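Local coordinates for peptidoglycan-recognition protein LC (Drosophila melanogaster, PDB 2F2L) that takes part in sensing Gram-negative bacterial peptidoglycan as the major activator of the imd/Relish immune pathway, this chain being the extracellular PGRP domain of isoform LCa, at residues V3-W8 against V75-G80; Y65-G70 against L98-I103. All coordinates share one frame; numbering follows the deposited sequence.

Contact 1: V3-W8 against V75-G80; sequences VERQQW and VYVGRG
The indole of Trp-8 turns its edge to Val-77, whose carbonyl oxygen lies close to the ring plane and accepts from NE1 at 2.8 Å. The bond is bent, 140° at the hydrogen. The CB bond already points toward residues 75-80, and a chi1 of 60°, with CG between the backbone nitrogen and the carbonyl carbon, brings the NE1 edge to Val-77 O, while Arg-5 O sits over the rim of one indole face. Over one face of the Tyr-76 phenol rests Val-3 CG2, 4.1 Å from the ring centroid, and Trp-8 CD1 comes to its edge; the hydroxyl is hydrogen-bonded to Asp-72. Val-3 CB is 3.6 Å from Tyr-76 CD1, the two side chains lying side by side on one face of the sheet. The Arg-5 guanidinium is brought to Gly-78 by a bend at chi3 (73°) beyond an extended chi2. Its NH1 donates to Gly-78 O at 2.9 Å, the oxygen lying in the guanidinium plane although NH1 stands well above the plane of that carbonyl. NH1 also forms a salt bridge with Asp-62. The backbones meet in a single parallel bridge between Val-3 and Tyr-76, with Val-3 N to Val-75 O at 2.8 Å and Val-77 N to Val-3 O at 3.0 Å. Within this chain, strand 2-3 is an outermost strand of the mixed sheet, next to 75-77. Helix 40-57 packs on Arg-5 and Trp-8 through Gln-51 and on Tyr-76 through Gln-40 and Cys-43, whereas Val-75 meets Val-118 and Leu-122 of helix 113-128.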
loop_
_atom_site.group_PDB
_atom_site.type_symbol
_atom_site.label_atom_id
_atom_site.label_comp_id
_atom_site.label_asym_id
_atom_site.label_seq_id
_atom_site.Cartn_x
_atom_site.Cartn_y
_atom_site.Cartn_z
ATOM N N VAL A 3 2.292 -8.540 10.186
ATOM C CA VAL A 3 1.879 -7.195 9.788
ATOM C C VAL A 3 0.748 -7.367 8.784
ATOM O O VAL A 3 0.946 -7.891 7.684
ATOM C CB VAL A 3 3.041 -6.376 9.236
ATOM C CG1 VAL A 3 2.584 -4.972 8.844
ATOM C CG2 VAL A 3 4.155 -6.297 10.289
ATOM N N GLU A 4 -0.448 -6.979 9.209
ATOM C CA GLU A 4 -1.652 -7.206 8.445
ATOM C C GLU A 4 -1.650 -6.256 7.255
ATOM O O GLU A 4 -0.961 -5.239 7.247
ATOM C CB GLU A 4 -2.913 -6.989 9.300
ATOM C CG GLU A 4 -3.004 -7.811 10.582
ATOM C CD GLU A 4 -3.072 -9.310 10.316
ATOM O OE1 GLU A 4 -3.566 -9.728 9.219
ATOM O OE2 GLU A 4 -2.618 -10.069 11.209
ATOM N N ARG A 5 -2.426 -6.623 6.248
ATOM C CA ARG A 5 -2.549 -5.855 5.013
ATOM C C ARG A 5 -2.809 -4.369 5.276
ATOM O O ARG A 5 -2.186 -3.502 4.664
ATOM C CB ARG A 5 -3.687 -6.438 4.199
ATOM C CG ARG A 5 -3.301 -7.701 3.451
ATOM C CD ARG A 5 -4.479 -8.265 2.723
ATOM N NE ARG A 5 -4.814 -7.457 1.560
ATOM C CZ ARG A 5 -4.331 -7.635 0.333
ATOM N NH1 ARG A 5 -3.458 -8.602 0.082
ATOM N NH2 ARG A 5 -4.716 -6.827 -0.648
ATOM N N GLN A 6 -3.747 -4.089 6.180
ATOM C CA GLN A 6 -4.096 -2.713 6.529
ATOM C C GLN A 6 -2.881 -1.927 7.054
ATOM O O GLN A 6 -2.730 -0.726 6.754
ATOM C CB GLN A 6 -5.285 -2.658 7.517
ATOM C CG GLN A 6 -5.187 -3.612 8.751
ATOM C CD GLN A 6 -5.891 -4.998 8.565
ATOM O OE1 GLN A 6 -5.865 -5.599 7.476
ATOM N NE2 GLN A 6 -6.501 -5.505 9.659
ATOM N N GLN A 7 -2.011 -2.602 7.816
ATOM C CA GLN A 7 -0.842 -1.934 8.369
ATOM C C GLN A 7 0.174 -1.589 7.282
ATOM O O GLN A 7 0.975 -0.683 7.488
ATOM C CB GLN A 7 -0.150 -2.774 9.436
ATOM C CG GLN A 7 -0.993 -3.152 10.637
ATOM C CD GLN A 7 -0.264 -4.157 11.550
ATOM O OE1 GLN A 7 -0.601 -5.354 11.586
ATOM N NE2 GLN A 7 0.749 -3.671 12.273
ATOM N N TRP A 8 0.168 -2.292 6.142
ATOM C CA TRP A 8 1.080 -1.900 5.038
ATOM C C TRP A 8 0.382 -1.166 3.885
ATOM O O TRP A 8 0.929 -0.991 2.798
ATOM C CB TRP A 8 2.000 -3.050 4.577
ATOM C CG TRP A 8 1.373 -4.311 4.039
ATOM C CD1 TRP A 8 1.137 -5.462 4.727
ATOM C CD2 TRP A 8 1.005 -4.577 2.675
ATOM N NE1 TRP A 8 0.616 -6.428 3.889
ATOM C CE2 TRP A 8 0.515 -5.906 2.626
ATOM C CE3 TRP A 8 1.022 -3.815 1.491
ATOM C CZ2 TRP A 8 0.045 -6.489 1.430
ATOM C CZ3 TRP A 8 0.556 -4.389 0.322
ATOM C CH2 TRP A 8 0.082 -5.715 0.297
ATOM N N VAL A 75 6.451 -11.135 9.488
ATOM C CA VAL A 75 5.703 -11.743 8.394
ATOM C C VAL A 75 4.633 -10.748 7.908
ATOM O O VAL A 75 3.762 -10.332 8.683
ATOM C CB VAL A 75 5.007 -13.052 8.840
ATOM C CG1 VAL A 75 4.267 -13.714 7.668
ATOM C CG2 VAL A 75 6.026 -14.035 9.440
ATOM N N TYR A 76 4.719 -10.372 6.637
ATOM C CA TYR A 76 3.781 -9.419 6.013
ATOM C C TYR A 76 2.716 -10.229 5.294
ATOM O O TYR A 76 3.023 -11.074 4.477
ATOM C CB TYR A 76 4.545 -8.466 5.079
ATOM C CG TYR A 76 5.416 -7.571 5.906
ATOM C CD1 TYR A 76 5.011 -6.300 6.233
ATOM C CD2 TYR A 76 6.608 -8.041 6.451
ATOM C CE1 TYR A 76 5.785 -5.484 7.043
ATOM C CE2 TYR A 76 7.391 -7.241 7.271
ATOM C CZ TYR A 76 6.965 -5.963 7.576
ATOM O OH TYR A 76 7.710 -5.148 8.389
ATOM N N VAL A 77 1.465 -10.000 5.652
ATOM C CA VAL A 77 0.377 -10.750 5.066
ATOM C C VAL A 77 0.146 -10.259 3.625
ATOM O O VAL A 77 -0.077 -9.061 3.385
ATOM C CB VAL A 77 -0.918 -10.636 5.908
ATOM C CG1 VAL A 77 -2.023 -11.482 5.286
ATOM C CG2 VAL A 77 -0.663 -11.087 7.360
ATOM N N GLY A 78 0.223 -11.200 2.690
ATOM C CA GLY A 78 -0.044 -10.955 1.284
ATOM C C GLY A 78 -1.462 -11.411 1.028
ATOM O O GLY A 78 -2.402 -10.829 1.550
ATOM N N ARG A 79 -1.618 -12.483 0.260
ATOM C CA ARG A 79 -2.937 -13.070 0.033
ATOM C C ARG A 79 -3.397 -13.957 1.190
ATOM O O ARG A 79 -4.551 -14.398 1.224
ATOM C CB ARG A 79 -2.934 -13.884 -1.248
ATOM C CG ARG A 79 -2.505 -13.083 -2.451
ATOM C CD ARG A 79 -2.856 -13.769 -3.756
ATOM N NE ARG A 79 -2.418 -12.950 -4.886
ATOM C CZ ARG A 79 -2.752 -13.148 -6.156
ATOM N NH1 ARG A 79 -3.530 -14.167 -6.507
ATOM N NH2 ARG A 79 -2.310 -12.306 -7.087
ATOM N N GLY A 80 -2.491 -14.266 2.112
ATOM C CA GLY A 80 -2.840 -15.046 3.292
ATOM C C GLY A 80 -2.904 -16.541 3.061
ATOM O O GLY A 80 -2.490 -17.046 2.015
#

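Contact 2: Y65-G70 against L98-I103; sequences YNFLIG and LSFAYI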
loop_
_atom_site.group_PDB
_atom_site.type_symbol
_atom_site.label_atom_id
_atom_site.label_comp_id
_atom_site.label_asym_id
_atom_site.label_seq_id
_atom_site.Cartn_x
_atom_site.Cartn_y
_atom_site.Cartn_z
ATOM N N TYR A 65 1.976 -12.964 -3.633
ATOM C CA TYR A 65 2.416 -13.944 -2.641
ATOM C C TYR A 65 1.463 -14.114 -1.463
ATOM O O TYR A 65 0.741 -13.207 -1.088
ATOM C CB TYR A 65 3.801 -13.571 -2.102
ATOM C CG TYR A 65 4.769 -13.114 -3.157
ATOM C CD1 TYR A 65 5.350 -14.009 -4.039
ATOM C CD2 TYR A 65 5.089 -11.775 -3.274
ATOM C CE1 TYR A 65 6.226 -13.564 -5.033
ATOM C CE2 TYR A 65 5.942 -11.329 -4.232
ATOM C CZ TYR A 65 6.508 -12.210 -5.115
ATOM O OH TYR A 65 7.376 -11.692 -6.042
ATOM N N ASN A 66 1.494 -15.299 -0.861
ATOM C CA ASN A 66 0.699 -15.539 0.335
ATOM C C ASN A 66 1.226 -14.774 1.553
ATOM O O ASN A 66 0.454 -14.148 2.270
ATOM C CB ASN A 66 0.585 -17.031 0.602
ATOM C CG ASN A 66 -0.149 -17.744 -0.512
ATOM O OD1 ASN A 66 0.485 -18.333 -1.380
ATOM N ND2 ASN A 66 -1.492 -17.668 -0.512
ATOM N N PHE A 67 2.536 -14.817 1.749
ATOM C CA PHE A 67 3.202 -14.106 2.853
ATOM C C PHE A 67 4.513 -13.607 2.340
ATOM O O PHE A 67 5.065 -14.204 1.429
ATOM C CB PHE A 67 3.436 -15.039 4.051
ATOM C CG PHE A 67 2.168 -15.514 4.682
ATOM C CD1 PHE A 67 1.496 -14.717 5.585
ATOM C CD2 PHE A 67 1.616 -16.732 4.327
ATOM C CE1 PHE A 67 0.303 -15.141 6.152
ATOM C CE2 PHE A 67 0.424 -17.160 4.883
ATOM C CZ PHE A 67 -0.228 -16.368 5.793
ATOM N N LEU A 68 4.987 -12.501 2.910
ATOM C CA LEU A 68 6.300 -11.954 2.620
ATOM C C LEU A 68 7.088 -11.830 3.935
ATOM O O LEU A 68 6.538 -11.421 4.949
ATOM C CB LEU A 68 6.196 -10.588 1.937
ATOM C CG LEU A 68 5.431 -10.582 0.590
ATOM C CD1 LEU A 68 3.981 -10.189 0.802
ATOM C CD2 LEU A 68 6.082 -9.634 -0.414
ATOM N N ILE A 69 8.369 -12.174 3.905
ATOM C CA ILE A 69 9.205 -12.170 5.109
ATOM C C ILE A 69 10.294 -11.122 4.980
ATOM O O ILE A 69 11.135 -11.178 4.085
ATOM C CB ILE A 69 9.849 -13.539 5.349
ATOM C CG1 ILE A 69 8.836 -14.671 5.067
ATOM C CG2 ILE A 69 10.478 -13.596 6.762
ATOM C CD1 ILE A 69 8.359 -15.433 6.239
ATOM N N GLY A 70 10.268 -10.159 5.886
ATOM C CA GLY A 70 11.205 -9.043 5.851
ATOM C C GLY A 70 12.446 -9.285 6.698
ATOM O O GLY A 70 12.426 -10.084 7.639
ATOM N N LEU A 98 1.548 -22.731 -1.234
ATOM C CA LEU A 98 1.621 -21.415 -0.636
ATOM C C LEU A 98 2.998 -20.881 -0.968
ATOM O O LEU A 98 3.963 -21.657 -1.102
ATOM C CB LEU A 98 1.473 -21.498 0.879
ATOM C CG LEU A 98 0.085 -21.792 1.440
ATOM C CD1 LEU A 98 0.226 -22.195 2.892
ATOM C CD2 LEU A 98 -0.886 -20.590 1.298
ATOM N N SER A 99 3.087 -19.562 -1.114
ATOM C CA SER A 99 4.347 -18.893 -1.403
ATOM C C SER A 99 4.802 -17.996 -0.250
ATOM O O SER A 99 3.997 -17.257 0.334
ATOM C CB SER A 99 4.253 -18.068 -2.682
ATOM O OG SER A 99 3.202 -17.116 -2.643
ATOM N N PHE A 100 6.087 -18.111 0.090
ATOM C CA PHE A 100 6.758 -17.219 1.032
ATOM C C PHE A 100 7.772 -16.452 0.205
ATOM O O PHE A 100 8.717 -17.041 -0.309
ATOM C CB PHE A 100 7.539 -17.957 2.138
ATOM C CG PHE A 100 6.700 -18.771 3.093
ATOM C CD1 PHE A 100 5.317 -18.776 3.059
ATOM C CD2 PHE A 100 7.336 -19.544 4.057
ATOM C CE1 PHE A 100 4.585 -19.533 3.969
ATOM C CE2 PHE A 100 6.609 -20.304 4.951
ATOM C CZ PHE A 100 5.241 -20.302 4.911
ATOM N N ALA A 101 7.577 -15.143 0.078
ATOM C CA ALA A 101 8.528 -14.298 -0.638
ATOM C C ALA A 101 9.462 -13.632 0.376
ATOM O O ALA A 101 9.016 -13.121 1.405
ATOM C CB ALA A 101 7.811 -13.255 -1.437
ATOM N N TYR A 102 10.753 -13.634 0.069
ATOM C CA TYR A 102 11.760 -13.064 0.952
ATOM C C TYR A 102 12.100 -11.687 0.405
ATOM O O TYR A 102 12.468 -11.548 -0.749
ATOM C CB TYR A 102 12.963 -14.039 1.073
ATOM C CG TYR A 102 12.528 -15.243 1.884
ATOM C CD1 TYR A 102 12.756 -15.296 3.249
ATOM C CD2 TYR A 102 11.754 -16.252 1.310
ATOM C CE1 TYR A 102 12.309 -16.365 4.017
ATOM C CE2 TYR A 102 11.283 -17.319 2.066
ATOM C CZ TYR A 102 11.565 -17.373 3.420
ATOM O OH TYR A 102 11.083 -18.424 4.180
ATOM N N ILE A 103 11.916 -10.661 1.232
ATOM C CA ILE A 103 12.103 -9.284 0.771
ATOM C C ILE A 103 13.589 -8.981 0.616
ATOM O O ILE A 103 14.324 -8.916 1.594
ATOM C CB ILE A 103 11.453 -8.259 1.690
ATOM C CG1 ILE A 103 9.958 -8.560 1.819
ATOM C CG2 ILE A 103 11.689 -6.832 1.155
ATOM C CD1 ILE A 103 9.276 -7.812 2.918
#
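Ala-101 sets its methyl squarely over the ring of Tyr-65, CB standing 3.5 Å from the centroid and 12° off the normal, while Ser-99 OG lies at the edge of the same ring. Leu-68 shares the sheet face of Ala-101, its CG 4.1 Å from Ala-101 CB. A chi1 of 56° puts Ser-99 OG between the backbone nitrogen and the carbonyl carbon, where Asn-66 N donates to it at 3.1 Å, and Ser-99 N in return donates to Asn-66 OD1 at 2.9 Å. The Asn-66 side chain crosses that of Leu-98 at about a right angle. Asn-66 ND2 is bonded to the carbonyls of Lys-83 and Gly-80, fixing the rotation of the buried amide. Strands 67-69 and 98-102 are parallel neighbours in the central mixed sheet of the PGRP (amidase 2) fold, their short axes at 29°, and four backbone hydrogen bonds link them, given by the N-H groups of Phe-67, Ala-101, Ile-69 and Ile-103 in turn. On the other face Phe-67 and Phe-100 point the same way; Phe-67 CD2 and Phe-100 CE1 are 4.1 Å apart, the approach oblique to both rings. Ile-69 CG1 passes 4.0 Å above the ring plane of Tyr-102, toward the rim, the Tyr-102 hydroxyl being hydrogen-bonded to Thr-119. Leu-122 of helix 113-128 touches Ile-69 and Phe-100 here; Val-47 of helix 40-57 meets Leu-68 and Ile-103.

How the contacts relate
Contacts 1 and 2 join four strands of one sheet in the order 2-3, 75-77, 67-69, 98-102, with centres 10 Å apart. Their common seam is the antiparallel pair 67-69 and 75-77, where Tyr-76 N lies 2.7 Å from Leu-68 O, a probable hydrogen bond. Beside it, Val-75 CG1 packs at 3.6 Å on Phe-67 CD1, and Gly-80 C lies 3.8 Å from Phe-67 CZ. Contact 2 is central, about 2 Å from the centre of the chain, whereas contact 1 lies about 11 Å from it. The bound peptidoglycan fragment comes about 8 Å from the Trp-8 side chain; Leu-9 and Gln-11, soon after it in sequence, line that ligand's pocket.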